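Local coordinates for protein putative thiosugar synthase (Amycolatopsis orientalis, PDB 4N6F) that probably builds a 2-thiosugar with sulfur delivered by a carrier protein, and binds fructose 6-phosphate covalently inside a TIM-barrel active site, at residues L140-P145 / A160-A165; G124-A129 / A150-E155; P120-T125 / L144-T149; G82-A87 / E107-D112; R172-P177 / V191-G196. All blocks are in the same frame, centred on the assembly; numbering follows the deposited sequence.

Contact 1 (L140-P145 / A160-A165); sequences LPFILP and ALRVMA
F142 and R162 rise from neighbouring parallel strands on the same face of the sheet, and their side chains cross at about a right angle. F142 starts with CG anti to its backbone N (chi1 -168°), whereas R162 starts beside its own N and bends at chi2 and chi3, which lays the guanidinium back across strand 138-143. CB of F142 sits over one guanidinium face, offset toward the rim, with ring and guanidinium planes only 23° apart. In the guanidinium plane NH2 of R162 donates to L140 O at 2.9 Å, in a fairly straight bond (161°). Salt bridges from NE to E194 and from NH1 to D112 hold the rest of the head, so the buried charge is probably balanced and the rotation of the group fixed. An alanine here, lacking the guanidinium and with it all these bonds, would probably leave D112 and E194 less well placed. Farther along the strand, M164 bends at chi3 so that CE comes 3.9 Å from F142 CZ, while SD lies 3.6 Å from L144 CD2. On the face carrying I143 and V163, the side chains of I143 and L161 cross obliquely, with I143 CG1 3.8 Å from L161 CD2, beneath helix 147-156. Backbone bonds set the register: R162 N to P141 O, I143 N to R162 O and M164 N to I143 O. These are the paired strands of a beta-alpha-beta unit in a TIM barrel, with F142 and R162 turned into the fructose 6-phosphate pocket.

Contact 2 (G124-A129 / A150-E155); sequences GTVEAA and ARALEE
L153 sets CG anti to its carbonyl carbon, beside the backbone N (chi1 -71°), and with CD1 anti to CA the remaining branch, CD2, is sent toward helix 122-134. V126 answers from that helix with CG1 anti to its own N (chi1 168°) and CG2 beside the N. The pair belongs to the outer helical layer of the TIM barrel, where helices 122-134 and 147-156 run side by side, their short axes 6° from parallel and 10.1 Å apart. The contact is small and wholly apolar, with no hydrogen bond crossing it. CD2 of L153 does most of the touching: it meets V126 obliquely, 4.2 Å from CG2, and reaches in to the main chain, 4.0 Å from V126 CA. A looser contact joins V126 CG1 to A152 CB at 4.4 Å. Inward, L153 also rests on P141 and I143 of strand 138-143 and on L161 of strand 161-164, so this leucine lies between the helix pair and the barrel wall. The tightest point is one turn on from T125, where A129 CB presses to 3.5 Å from L153 CD2, closer than usual for two carbons.

Contact 3 (P120-T125 / L144-T149); sequences PDNAGT and LPDLAT
Hydrogen bonds fix the beginning of each helix before the two meet. D146 is the N-cap of helix 147-156, and its OD2 takes two bonds from T149. The hydroxyl OG1 donates at 2.7 Å to the anti lone pair of D146 OD2, and T149 N comes in at 3.0 Å from above the carboxylate plane of D146, 33° out of it. Both donors can serve one oxygen because T149 holds OG1 anti to its carbonyl carbon, beside its own N (chi1 -54°). D121 is the N-cap of helix 122-134: its OD1 receives a weak bond from G124 N, while its carbonyl oxygen is gripped twice, by T125 N and by T125 OG1, the latter at 2.8 Å from D121 O and from above the carbonyl plane. The two caps occupy beta-alpha loops of the TIM barrel, where the chain leaves the C-terminal ends of strands 108-111 and 138-143 and turns into the outer helices. Van der Waals contacts join the two helix starts and the loops before them. N122 crosses T149 at about a right angle, bringing its CB 3.9 Å from T149 CG2, and crosses L144 in the same manner. An alanine at T149 would probably weaken the cap, since D146 would lose the hydroxyl bond and N122 the methyl beside it. The apolar pairing is oblique: P120, which also packs on F142 and M164, sets the CD corner of its ring 3.9 Å from L144 CD2.

Contact 4 (G82-A87 / E107-D112); sequences GTTSFA and EILKLD. With F6R (fructose -6-phosphate), chain F.
OG1 of T83 is held by two hydrogen bonds: it accepts S85 N at 3.0 Å, nearly straight (165°), closing an ST turn, and it is bonded to OE2 of E31. That glutamate also bonds S85 OG and, weakly, K110 NZ, so it ties the loop to the lysine. The strands are the parallel pair of a TIM-barrel beta-alpha-beta unit, 79-83 and 108-111 flanking helix 90-104, and they carry the covalent site. Their register is set by G82 N to I108 O, K110 N to G82 O and T84 N to K110 O. T84 puts OG1 in the crowded position between its N and carbonyl carbon, where it accepts D112 N at 2.7 Å (167°) and extends the strand pairing by a side chain; its CG2 meanwhile crosses L109, 3.8 Å from CD2. K110 lies alongside T83, extended as far as CE and turned at chi4 (-79°), and its NZ is joined to C1 of the sugar at 1.5 Å. With a keto oxygen at C2, this bond is consistent with a rearranged adduct of an initial Schiff base. D112 spends OD1 on salt bridges to R162 and R114, which would probably favour its ionised form. The other oxygen, D112 OD2, stands 3.5 Å from S85 CB and 3.1 Å from C1 of fructose 6-phosphate.

Contact 5 (R172-P177 / V191-G196); sequences RGIANP and VVVEGG. With F6R (fructose -6-phosphate), chain F.
The phosphate-binding loop at the C-terminal end of barrel strand 191-194 meets, in this contact, the loop that leads into helix 177-186. As is common in TIM barrels, backbone amides here receive the phosphate: G196 N donates to O3P of fructose 6-phosphate at 2.9 Å (152°). The carbonyl of the same residue faces the other loop, where G196 O accepts G173 N at 2.8 Å, the donor standing 38° above the carbonyl plane. A single glycine is thus gripped by ligand on its N-H and by protein on its C=O, which should steady the loop around the phosphate. Glycine suits both loops: G173 in one and G196 in the other have positive phi, and a CB on G195 would be jammed against the carbonyl before it. E194, just ahead, runs straight out with CG anti to its backbone N, and its OE1 accepts the sugar hydroxyl O4 at 2.5 Å, while OE2 is engaged by R162. N176, farther along the 172-177 loop, caps helix 177-186 by taking A179 N. Away from the ligand the 172-177 loop meets strand 191-194 through hydrocarbon, beside helix 200-208, where I174 brings CD1 to 4.4 Å from V193 CG1.

From the N terminus, contact 4 comes first, closing the loop around helix 90-104 by pairing strands 79-83 and 108-111. Contacts 3 and 2 then open together on the start of helix 122-134 and close in turn on helix 147-156, spanning strand 138-143. Contact 1 begins where contact 3 ends, sharing L144 and P145, closes the loop around helix 147-156, and crosses contact 2, since its first strand lies between the two helices and its second after them. Contact 5 follows in series, around helix 177-186. Contacts 2 and 3 tie the outer helices; contacts 4 and 1 join barrel strands, and contacts 4 and 5, about 20 Å apart by centres, hold opposite ends of one sugar phosphate.

Contact 1 (L140-P145 / A160-A165)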
# COMPACT_ATOMS: atom_id res chain seq x y z
N LEU A 140 -23.57 -11.66 -0.61
CA LEU A 140 -22.14 -11.53 -0.49
C LEU A 140 -21.67 -12.47 0.63
O LEU A 140 -21.57 -12.06 1.80
CB LEU A 140 -21.75 -10.08 -0.19
CG LEU A 140 -21.97 -9.05 -1.31
CD1 LEU A 140 -23.38 -8.50 -1.33
CD2 LEU A 140 -21.00 -7.89 -1.17
N PRO A 141 -21.41 -13.74 0.28
CA PRO A 141 -20.95 -14.73 1.24
C PRO A 141 -19.46 -14.65 1.54
O PRO A 141 -18.68 -14.15 0.73
CB PRO A 141 -21.30 -16.07 0.58
CG PRO A 141 -21.41 -15.78 -0.88
CD PRO A 141 -21.70 -14.33 -1.05
N PHE A 142 -19.08 -15.15 2.71
CA PHE A 142 -17.70 -15.16 3.19
C PHE A 142 -17.24 -16.61 3.18
O PHE A 142 -17.94 -17.49 3.71
CB PHE A 142 -17.68 -14.61 4.62
CG PHE A 142 -16.31 -14.28 5.17
CD1 PHE A 142 -15.25 -13.94 4.35
CD2 PHE A 142 -16.12 -14.24 6.54
CE1 PHE A 142 -14.01 -13.62 4.88
CE2 PHE A 142 -14.88 -13.92 7.08
CZ PHE A 142 -13.82 -13.61 6.25
N ILE A 143 -16.10 -16.87 2.54
CA ILE A 143 -15.53 -18.21 2.45
C ILE A 143 -14.03 -18.23 2.68
O ILE A 143 -13.34 -17.21 2.49
CB ILE A 143 -15.81 -18.90 1.09
CG1 ILE A 143 -15.18 -18.13 -0.07
CG2 ILE A 143 -17.31 -19.04 0.86
CD1 ILE A 143 -15.03 -18.94 -1.34
N LEU A 144 -13.54 -19.38 3.13
CA LEU A 144 -12.13 -19.73 3.02
C LEU A 144 -11.81 -19.93 1.56
O LEU A 144 -12.63 -20.50 0.82
CB LEU A 144 -11.82 -21.03 3.78
CG LEU A 144 -12.12 -21.07 5.28
CD1 LEU A 144 -11.76 -22.43 5.86
CD2 LEU A 144 -11.38 -19.97 6.01
N PRO A 145 -10.63 -19.47 1.13
CA PRO A 145 -10.29 -19.55 -0.29
C PRO A 145 -10.30 -21.00 -0.76
O PRO A 145 -9.39 -21.76 -0.47
CB PRO A 145 -8.88 -18.94 -0.37
CG PRO A 145 -8.35 -18.96 1.03
CD PRO A 145 -9.55 -18.87 1.92
N ALA A 160 -21.09 -11.04 -5.16
CA ALA A 160 -19.66 -10.87 -4.91
C ALA A 160 -19.26 -11.89 -3.85
O ALA A 160 -20.11 -12.43 -3.14
CB ALA A 160 -19.36 -9.47 -4.42
N LEU A 161 -17.96 -12.15 -3.77
CA LEU A 161 -17.40 -13.14 -2.85
C LEU A 161 -16.47 -12.46 -1.88
O LEU A 161 -15.54 -11.79 -2.29
CB LEU A 161 -16.55 -14.15 -3.61
CG LEU A 161 -17.03 -15.58 -3.73
CD1 LEU A 161 -15.91 -16.41 -4.32
CD2 LEU A 161 -17.43 -16.13 -2.36
N ARG A 162 -16.71 -12.65 -0.60
CA ARG A 162 -15.75 -12.23 0.41
C ARG A 162 -14.88 -13.45 0.71
O ARG A 162 -15.40 -14.55 0.95
CB ARG A 162 -16.46 -11.70 1.66
CG ARG A 162 -17.32 -10.47 1.39
CD ARG A 162 -18.57 -10.42 2.27
NE ARG A 162 -18.22 -10.54 3.68
CZ ARG A 162 -18.88 -11.27 4.59
NH1 ARG A 162 -18.42 -11.32 5.83
NH2 ARG A 162 -19.98 -11.95 4.28
N VAL A 163 -13.57 -13.25 0.67
CA VAL A 163 -12.60 -14.35 0.78
C VAL A 163 -11.63 -14.07 1.93
O VAL A 163 -11.09 -12.97 2.04
CB VAL A 163 -11.84 -14.53 -0.55
CG1 VAL A 163 -10.74 -15.56 -0.43
CG2 VAL A 163 -12.80 -14.94 -1.66
N MET A 164 -11.42 -15.05 2.80
CA MET A 164 -10.66 -14.84 4.03
C MET A 164 -9.18 -14.75 3.73
O MET A 164 -8.61 -15.63 3.10
CB MET A 164 -10.91 -15.96 5.04
CG MET A 164 -10.02 -15.88 6.28
SD MET A 164 -10.60 -16.90 7.66
CE MET A 164 -11.47 -15.68 8.63
N ALA A 165 -8.57 -13.66 4.18
CA ALA A 165 -7.13 -13.44 4.04
C ALA A 165 -6.35 -14.14 5.16
O ALA A 165 -5.35 -14.79 4.90
CB ALA A 165 -6.84 -11.94 4.06

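Contact 2 (G124-A129 / A150-E155)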
# COMPACT_ATOMS: atom_id res chain seq x y z
N GLY A 124 -21.73 -25.21 4.62
CA GLY A 124 -22.93 -24.56 5.17
C GLY A 124 -23.25 -23.23 4.50
O GLY A 124 -24.42 -22.89 4.30
N THR A 125 -22.21 -22.47 4.15
CA THR A 125 -22.39 -21.19 3.45
C THR A 125 -23.01 -21.40 2.07
O THR A 125 -23.90 -20.66 1.66
CB THR A 125 -21.04 -20.45 3.31
OG1 THR A 125 -20.55 -20.13 4.61
CG2 THR A 125 -21.17 -19.16 2.48
N VAL A 126 -22.52 -22.41 1.37
CA VAL A 126 -23.04 -22.78 0.05
C VAL A 126 -24.51 -23.20 0.13
O VAL A 126 -25.33 -22.76 -0.69
CB VAL A 126 -22.24 -23.93 -0.58
CG1 VAL A 126 -22.95 -24.50 -1.80
CG2 VAL A 126 -20.85 -23.46 -0.97
N GLU A 127 -24.84 -24.06 1.09
CA GLU A 127 -26.23 -24.48 1.30
C GLU A 127 -27.13 -23.28 1.58
O GLU A 127 -28.19 -23.14 0.98
CB GLU A 127 -26.34 -25.47 2.47
CG GLU A 127 -25.73 -26.84 2.22
CD GLU A 127 -25.56 -27.64 3.51
OE1 GLU A 127 -26.41 -27.49 4.43
OE2 GLU A 127 -24.59 -28.42 3.60
N ALA A 128 -26.71 -22.43 2.51
CA ALA A 128 -27.47 -21.22 2.84
C ALA A 128 -27.62 -20.32 1.62
O ALA A 128 -28.71 -19.78 1.35
CB ALA A 128 -26.80 -20.46 3.98
N ALA A 129 -26.55 -20.18 0.84
CA ALA A 129 -26.58 -19.32 -0.34
C ALA A 129 -27.62 -19.78 -1.35
O ALA A 129 -28.44 -18.98 -1.80
CB ALA A 129 -25.20 -19.24 -0.99
N ALA A 150 -16.04 -21.45 -4.37
CA ALA A 150 -16.21 -20.18 -5.07
C ALA A 150 -17.02 -20.37 -6.35
O ALA A 150 -17.93 -19.58 -6.65
CB ALA A 150 -14.85 -19.57 -5.38
N ARG A 151 -16.72 -21.44 -7.08
CA ARG A 151 -17.46 -21.75 -8.30
C ARG A 151 -18.93 -22.10 -8.06
O ARG A 151 -19.80 -21.70 -8.84
CB ARG A 151 -16.78 -22.89 -9.06
CG ARG A 151 -15.43 -22.50 -9.65
CD ARG A 151 -14.83 -23.64 -10.45
NE ARG A 151 -13.66 -23.22 -11.21
CZ ARG A 151 -12.75 -24.04 -11.73
NH1 ARG A 151 -12.86 -25.36 -11.57
NH2 ARG A 151 -11.72 -23.55 -12.40
N ALA A 152 -19.22 -22.85 -7.01
CA ALA A 152 -20.60 -23.14 -6.68
C ALA A 152 -21.33 -21.84 -6.34
O ALA A 152 -22.50 -21.66 -6.69
CB ALA A 152 -20.67 -24.11 -5.51
N LEU A 153 -20.64 -20.92 -5.66
CA LEU A 153 -21.26 -19.65 -5.28
C LEU A 153 -21.50 -18.74 -6.48
O LEU A 153 -22.53 -18.07 -6.56
CB LEU A 153 -20.46 -18.94 -4.17
CG LEU A 153 -20.57 -19.66 -2.83
CD1 LEU A 153 -19.61 -19.08 -1.82
CD2 LEU A 153 -22.00 -19.66 -2.27
N GLU A 154 -20.57 -18.74 -7.43
CA GLU A 154 -20.80 -18.00 -8.67
C GLU A 154 -21.97 -18.61 -9.44
O GLU A 154 -22.82 -17.90 -9.94
CB GLU A 154 -19.54 -17.96 -9.55
CG GLU A 154 -19.81 -17.34 -10.92
CD GLU A 154 -18.55 -17.03 -11.73
OE1 GLU A 154 -17.44 -17.49 -11.37
OE2 GLU A 154 -18.68 -16.31 -12.74
N GLU A 155 -22.01 -19.93 -9.54
CA GLU A 155 -23.10 -20.59 -10.25
C GLU A 155 -24.46 -20.28 -9.63
O GLU A 155 -25.44 -20.04 -10.35
CB GLU A 155 -22.88 -22.10 -10.31
CG GLU A 155 -23.89 -22.83 -11.19
CD GLU A 155 -23.62 -24.32 -11.28
OE1 GLU A 155 -23.68 -25.01 -10.23
OE2 GLU A 155 -23.36 -24.81 -12.39

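Contact 3 (P120-T125 / L144-T149)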
# COMPACT_ATOMS: atom_id res chain seq x y z
N PRO A 120 -15.27 -19.19 8.39
CA PRO A 120 -16.41 -19.53 7.55
C PRO A 120 -16.54 -21.04 7.35
O PRO A 120 -15.53 -21.70 7.13
CB PRO A 120 -16.11 -18.85 6.22
CG PRO A 120 -15.12 -17.79 6.52
CD PRO A 120 -14.36 -18.23 7.74
N ASP A 121 -17.76 -21.54 7.45
CA ASP A 121 -18.11 -22.93 7.13
C ASP A 121 -18.54 -22.97 5.66
O ASP A 121 -19.68 -22.64 5.33
CB ASP A 121 -19.25 -23.38 8.07
CG ASP A 121 -19.85 -24.74 7.69
OD1 ASP A 121 -19.30 -25.44 6.81
OD2 ASP A 121 -20.88 -25.10 8.29
N ASN A 122 -17.61 -23.37 4.80
CA ASN A 122 -17.83 -23.32 3.35
C ASN A 122 -19.07 -24.06 2.87
O ASN A 122 -19.88 -23.49 2.14
CB ASN A 122 -16.59 -23.83 2.58
CG ASN A 122 -15.50 -22.76 2.44
OD1 ASN A 122 -14.59 -22.90 1.63
ND2 ASN A 122 -15.59 -21.70 3.23
N ALA A 123 -19.22 -25.32 3.29
CA ALA A 123 -20.34 -26.15 2.85
C ALA A 123 -21.68 -25.60 3.35
O ALA A 123 -22.64 -25.53 2.59
CB ALA A 123 -20.16 -27.59 3.31
N GLY A 124 -21.73 -25.21 4.62
CA GLY A 124 -22.93 -24.56 5.17
C GLY A 124 -23.25 -23.23 4.50
O GLY A 124 -24.42 -22.89 4.30
N THR A 125 -22.21 -22.47 4.15
CA THR A 125 -22.39 -21.19 3.45
C THR A 125 -23.01 -21.40 2.07
O THR A 125 -23.90 -20.66 1.66
CB THR A 125 -21.04 -20.45 3.31
OG1 THR A 125 -20.55 -20.13 4.61
CG2 THR A 125 -21.17 -19.16 2.48
N LEU A 144 -13.54 -19.38 3.13
CA LEU A 144 -12.13 -19.73 3.02
C LEU A 144 -11.81 -19.93 1.56
O LEU A 144 -12.63 -20.50 0.82
CB LEU A 144 -11.82 -21.03 3.78
CG LEU A 144 -12.12 -21.07 5.28
CD1 LEU A 144 -11.76 -22.43 5.86
CD2 LEU A 144 -11.38 -19.97 6.01
N PRO A 145 -10.63 -19.47 1.13
CA PRO A 145 -10.29 -19.55 -0.29
C PRO A 145 -10.30 -21.00 -0.76
O PRO A 145 -9.39 -21.76 -0.47
CB PRO A 145 -8.88 -18.94 -0.37
CG PRO A 145 -8.35 -18.96 1.03
CD PRO A 145 -9.55 -18.87 1.92
N ASP A 146 -11.37 -21.37 -1.44
CA ASP A 146 -11.51 -22.70 -2.01
C ASP A 146 -12.25 -22.55 -3.33
O ASP A 146 -13.35 -22.00 -3.38
CB ASP A 146 -12.28 -23.63 -1.08
CG ASP A 146 -12.48 -25.00 -1.70
OD1 ASP A 146 -11.49 -25.73 -1.81
OD2 ASP A 146 -13.62 -25.34 -2.07
N LEU A 147 -11.63 -23.07 -4.37
CA LEU A 147 -12.05 -22.89 -5.74
C LEU A 147 -13.41 -23.52 -6.02
O LEU A 147 -14.28 -22.88 -6.61
CB LEU A 147 -10.96 -23.47 -6.65
CG LEU A 147 -10.92 -23.20 -8.15
CD1 LEU A 147 -11.63 -24.34 -8.86
CD2 LEU A 147 -11.48 -21.85 -8.56
N ALA A 148 -13.60 -24.75 -5.57
CA ALA A 148 -14.88 -25.43 -5.78
C ALA A 148 -16.02 -24.67 -5.10
O ALA A 148 -17.10 -24.50 -5.67
CB ALA A 148 -14.82 -26.87 -5.30
N THR A 149 -15.79 -24.22 -3.87
CA THR A 149 -16.77 -23.42 -3.15
C THR A 149 -17.08 -22.14 -3.92
O THR A 149 -18.25 -21.79 -4.12
CB THR A 149 -16.25 -23.05 -1.74
OG1 THR A 149 -15.87 -24.24 -1.04
CG2 THR A 149 -17.33 -22.31 -0.94

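Contact 4 (G82-A87 / E107-D112)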
# COMPACT_ATOMS: atom_id res chain seq x y z
N GLY A 82 -27.87 -5.87 4.79
CA GLY A 82 -28.03 -6.61 6.03
C GLY A 82 -26.89 -7.56 6.27
O GLY A 82 -26.01 -7.73 5.41
N THR A 83 -26.92 -8.19 7.43
CA THR A 83 -25.89 -9.14 7.81
C THR A 83 -26.47 -10.31 8.61
O THR A 83 -27.50 -10.17 9.27
CB THR A 83 -24.77 -8.45 8.61
OG1 THR A 83 -23.83 -9.43 9.04
CG2 THR A 83 -25.34 -7.73 9.83
N THR A 84 -25.80 -11.47 8.52
CA THR A 84 -26.12 -12.63 9.35
C THR A 84 -24.97 -12.98 10.30
O THR A 84 -24.95 -14.06 10.88
CB THR A 84 -26.40 -13.88 8.49
OG1 THR A 84 -25.18 -14.29 7.85
CG2 THR A 84 -27.46 -13.63 7.44
N SER A 85 -24.01 -12.07 10.47
CA SER A 85 -22.80 -12.37 11.25
C SER A 85 -23.05 -12.59 12.76
O SER A 85 -22.20 -13.14 13.45
CB SER A 85 -21.72 -11.29 11.06
OG SER A 85 -22.10 -10.07 11.65
N PHE A 86 -24.21 -12.16 13.26
CA PHE A 86 -24.56 -12.40 14.66
C PHE A 86 -25.14 -13.78 14.88
O PHE A 86 -25.10 -14.30 15.99
CB PHE A 86 -25.52 -11.32 15.17
CG PHE A 86 -24.84 -10.01 15.43
CD1 PHE A 86 -24.12 -9.81 16.60
CD2 PHE A 86 -24.88 -8.99 14.49
CE1 PHE A 86 -23.47 -8.61 16.84
CE2 PHE A 86 -24.23 -7.79 14.72
CZ PHE A 86 -23.52 -7.60 15.90
N ALA A 87 -25.68 -14.38 13.82
CA ALA A 87 -26.20 -15.75 13.88
C ALA A 87 -25.05 -16.76 13.93
O ALA A 87 -24.03 -16.57 13.27
CB ALA A 87 -27.09 -16.02 12.67
N GLU A 107 -32.82 -6.49 0.44
CA GLU A 107 -32.58 -7.75 -0.26
C GLU A 107 -31.09 -8.07 -0.47
O GLU A 107 -30.75 -9.14 -0.93
CB GLU A 107 -33.33 -7.77 -1.60
CG GLU A 107 -34.78 -8.24 -1.47
CD GLU A 107 -35.67 -7.84 -2.65
OE1 GLU A 107 -35.66 -6.65 -3.05
OE2 GLU A 107 -36.40 -8.71 -3.16
N ILE A 108 -30.20 -7.14 -0.13
CA ILE A 108 -28.77 -7.39 -0.24
C ILE A 108 -28.21 -7.78 1.12
O ILE A 108 -28.42 -7.07 2.11
CB ILE A 108 -28.01 -6.16 -0.75
CG1 ILE A 108 -28.61 -5.67 -2.07
CG2 ILE A 108 -26.53 -6.49 -0.94
CD1 ILE A 108 -28.16 -4.28 -2.43
N LEU A 109 -27.45 -8.88 1.14
CA LEU A 109 -27.08 -9.54 2.38
C LEU A 109 -25.61 -9.92 2.48
O LEU A 109 -25.06 -10.62 1.62
CB LEU A 109 -27.93 -10.81 2.53
CG LEU A 109 -27.76 -11.56 3.86
CD1 LEU A 109 -28.45 -10.80 4.99
CD2 LEU A 109 -28.31 -12.98 3.75
N LYS A 110 -24.99 -9.48 3.57
CA LYS A 110 -23.68 -9.94 3.98
C LYS A 110 -23.92 -11.25 4.67
O LYS A 110 -24.43 -11.29 5.78
CB LYS A 110 -23.02 -8.87 4.85
CG LYS A 110 -21.71 -9.27 5.50
CD LYS A 110 -21.14 -8.10 6.31
CE LYS A 110 -19.81 -8.42 6.98
NZ LYS A 110 -20.05 -9.20 8.20
N LEU A 111 -23.61 -12.34 3.99
CA LEU A 111 -23.95 -13.67 4.47
C LEU A 111 -22.76 -14.30 5.15
O LEU A 111 -21.70 -14.49 4.52
CB LEU A 111 -24.41 -14.55 3.31
CG LEU A 111 -24.70 -16.02 3.63
CD1 LEU A 111 -25.85 -16.16 4.62
CD2 LEU A 111 -25.01 -16.77 2.34
N ASP A 112 -22.93 -14.62 6.43
CA ASP A 112 -21.90 -15.24 7.24
C ASP A 112 -22.49 -16.47 7.94
O ASP A 112 -23.54 -16.39 8.61
CB ASP A 112 -21.40 -14.24 8.29
CG ASP A 112 -20.47 -13.19 7.70
OD1 ASP A 112 -19.39 -13.56 7.23
OD2 ASP A 112 -20.81 -11.99 7.73
C1 F6R F . -18.83 -9.85 8.77
C2 F6R F . -18.06 -8.89 9.64
C3 F6R F . -16.90 -9.33 10.50
C4 F6R F . -15.69 -9.52 9.58
C5 F6R F . -14.38 -9.58 10.38
C6 F6R F . -13.19 -9.22 9.52
O2 F6R F . -18.34 -7.69 9.63
O3 F6R F . -17.14 -10.53 11.25
O4 F6R F . -15.83 -10.75 8.85
O5 F6R F . -14.41 -8.68 11.49
O6 F6R F . -12.01 -9.45 10.27
P F6R F . -11.18 -8.29 10.97
O1P F6R F . -12.00 -7.96 12.18
O2P F6R F . -11.08 -7.15 9.99
O3P F6R F . -9.86 -8.96 11.20

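Contact 5 (R172-P177 / V191-G196)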
# COMPACT_ATOMS: atom_id res chain seq x y z
N ARG A 172 -2.91 -10.39 10.77
CA ARG A 172 -1.82 -11.11 10.11
C ARG A 172 -1.72 -10.86 8.60
O ARG A 172 -0.76 -11.28 7.98
CB ARG A 172 -1.96 -12.62 10.35
CG ARG A 172 -1.61 -13.06 11.78
CD ARG A 172 -2.00 -14.51 12.04
NE ARG A 172 -1.66 -14.93 13.41
CZ ARG A 172 -0.82 -15.92 13.75
NH1 ARG A 172 -0.19 -16.66 12.84
NH2 ARG A 172 -0.60 -16.17 15.03
N GLY A 173 -2.72 -10.19 8.02
CA GLY A 173 -2.67 -9.83 6.61
C GLY A 173 -3.09 -11.00 5.73
O GLY A 173 -3.96 -11.78 6.09
N ILE A 174 -2.45 -11.13 4.58
CA ILE A 174 -2.86 -12.13 3.59
C ILE A 174 -1.97 -13.37 3.71
O ILE A 174 -0.80 -13.34 3.33
CB ILE A 174 -2.84 -11.54 2.17
CG1 ILE A 174 -3.67 -10.25 2.14
CG2 ILE A 174 -3.36 -12.56 1.17
CD1 ILE A 174 -3.88 -9.66 0.76
N ALA A 175 -2.54 -14.44 4.25
CA ALA A 175 -1.79 -15.65 4.55
C ALA A 175 -1.33 -16.35 3.28
O ALA A 175 -0.19 -16.80 3.20
CB ALA A 175 -2.63 -16.61 5.39
N ASN A 176 -2.22 -16.46 2.29
CA ASN A 176 -1.89 -17.16 1.05
C ASN A 176 -2.31 -16.37 -0.20
O ASN A 176 -3.37 -16.64 -0.79
CB ASN A 176 -2.50 -18.57 1.05
CG ASN A 176 -1.92 -19.45 -0.06
OD1 ASN A 176 -1.28 -18.96 -1.00
ND2 ASN A 176 -2.13 -20.74 0.06
N PRO A 177 -1.50 -15.37 -0.58
CA PRO A 177 -1.83 -14.51 -1.71
C PRO A 177 -2.00 -15.25 -3.04
O PRO A 177 -2.92 -14.92 -3.80
CB PRO A 177 -0.64 -13.52 -1.78
CG PRO A 177 0.37 -13.96 -0.76
CD PRO A 177 -0.34 -14.87 0.19
N VAL A 191 -14.35 -10.05 -6.05
CA VAL A 191 -13.83 -10.60 -4.81
C VAL A 191 -13.46 -9.46 -3.85
O VAL A 191 -12.78 -8.49 -4.22
CB VAL A 191 -12.62 -11.52 -5.07
CG1 VAL A 191 -11.89 -11.88 -3.78
CG2 VAL A 191 -13.07 -12.79 -5.77
N VAL A 192 -13.96 -9.58 -2.62
CA VAL A 192 -13.64 -8.69 -1.51
C VAL A 192 -12.73 -9.48 -0.56
O VAL A 192 -13.11 -10.56 -0.08
CB VAL A 192 -14.92 -8.25 -0.73
CG1 VAL A 192 -14.57 -7.38 0.47
CG2 VAL A 192 -15.90 -7.52 -1.64
N VAL A 193 -11.54 -8.96 -0.31
CA VAL A 193 -10.63 -9.60 0.65
C VAL A 193 -11.00 -9.15 2.07
O VAL A 193 -11.26 -7.96 2.32
CB VAL A 193 -9.15 -9.30 0.33
CG1 VAL A 193 -8.22 -9.81 1.42
CG2 VAL A 193 -8.78 -9.97 -0.99
N GLU A 194 -11.04 -10.10 3.00
CA GLU A 194 -11.59 -9.85 4.33
C GLU A 194 -11.02 -10.83 5.36
O GLU A 194 -10.77 -12.00 5.06
CB GLU A 194 -13.11 -9.96 4.28
CG GLU A 194 -13.85 -9.78 5.61
CD GLU A 194 -15.36 -9.80 5.44
OE1 GLU A 194 -16.08 -9.99 6.45
OE2 GLU A 194 -15.84 -9.64 4.28
N GLY A 195 -10.82 -10.34 6.58
CA GLY A 195 -10.37 -11.16 7.69
C GLY A 195 -8.88 -11.03 7.93
O GLY A 195 -8.06 -11.39 7.09
N GLY A 196 -8.53 -10.50 9.10
CA GLY A 196 -7.14 -10.43 9.51
C GLY A 196 -6.35 -9.28 8.90
O GLY A 196 -5.14 -9.22 9.06
C1 F6R F . -18.83 -9.85 8.77
C2 F6R F . -18.06 -8.89 9.64
C3 F6R F . -16.90 -9.33 10.50
C4 F6R F . -15.69 -9.52 9.58
C5 F6R F . -14.38 -9.58 10.38
C6 F6R F . -13.19 -9.22 9.52
O2 F6R F . -18.34 -7.69 9.63
O3 F6R F . -17.14 -10.53 11.25
O4 F6R F . -15.83 -10.75 8.85
O5 F6R F . -14.41 -8.68 11.49
O6 F6R F . -12.01 -9.45 10.27
P F6R F . -11.18 -8.29 10.97
O1P F6R F . -12.00 -7.96 12.18
O2P F6R F . -11.08 -7.15 9.99
O3P F6R F . -9.86 -8.96 11.20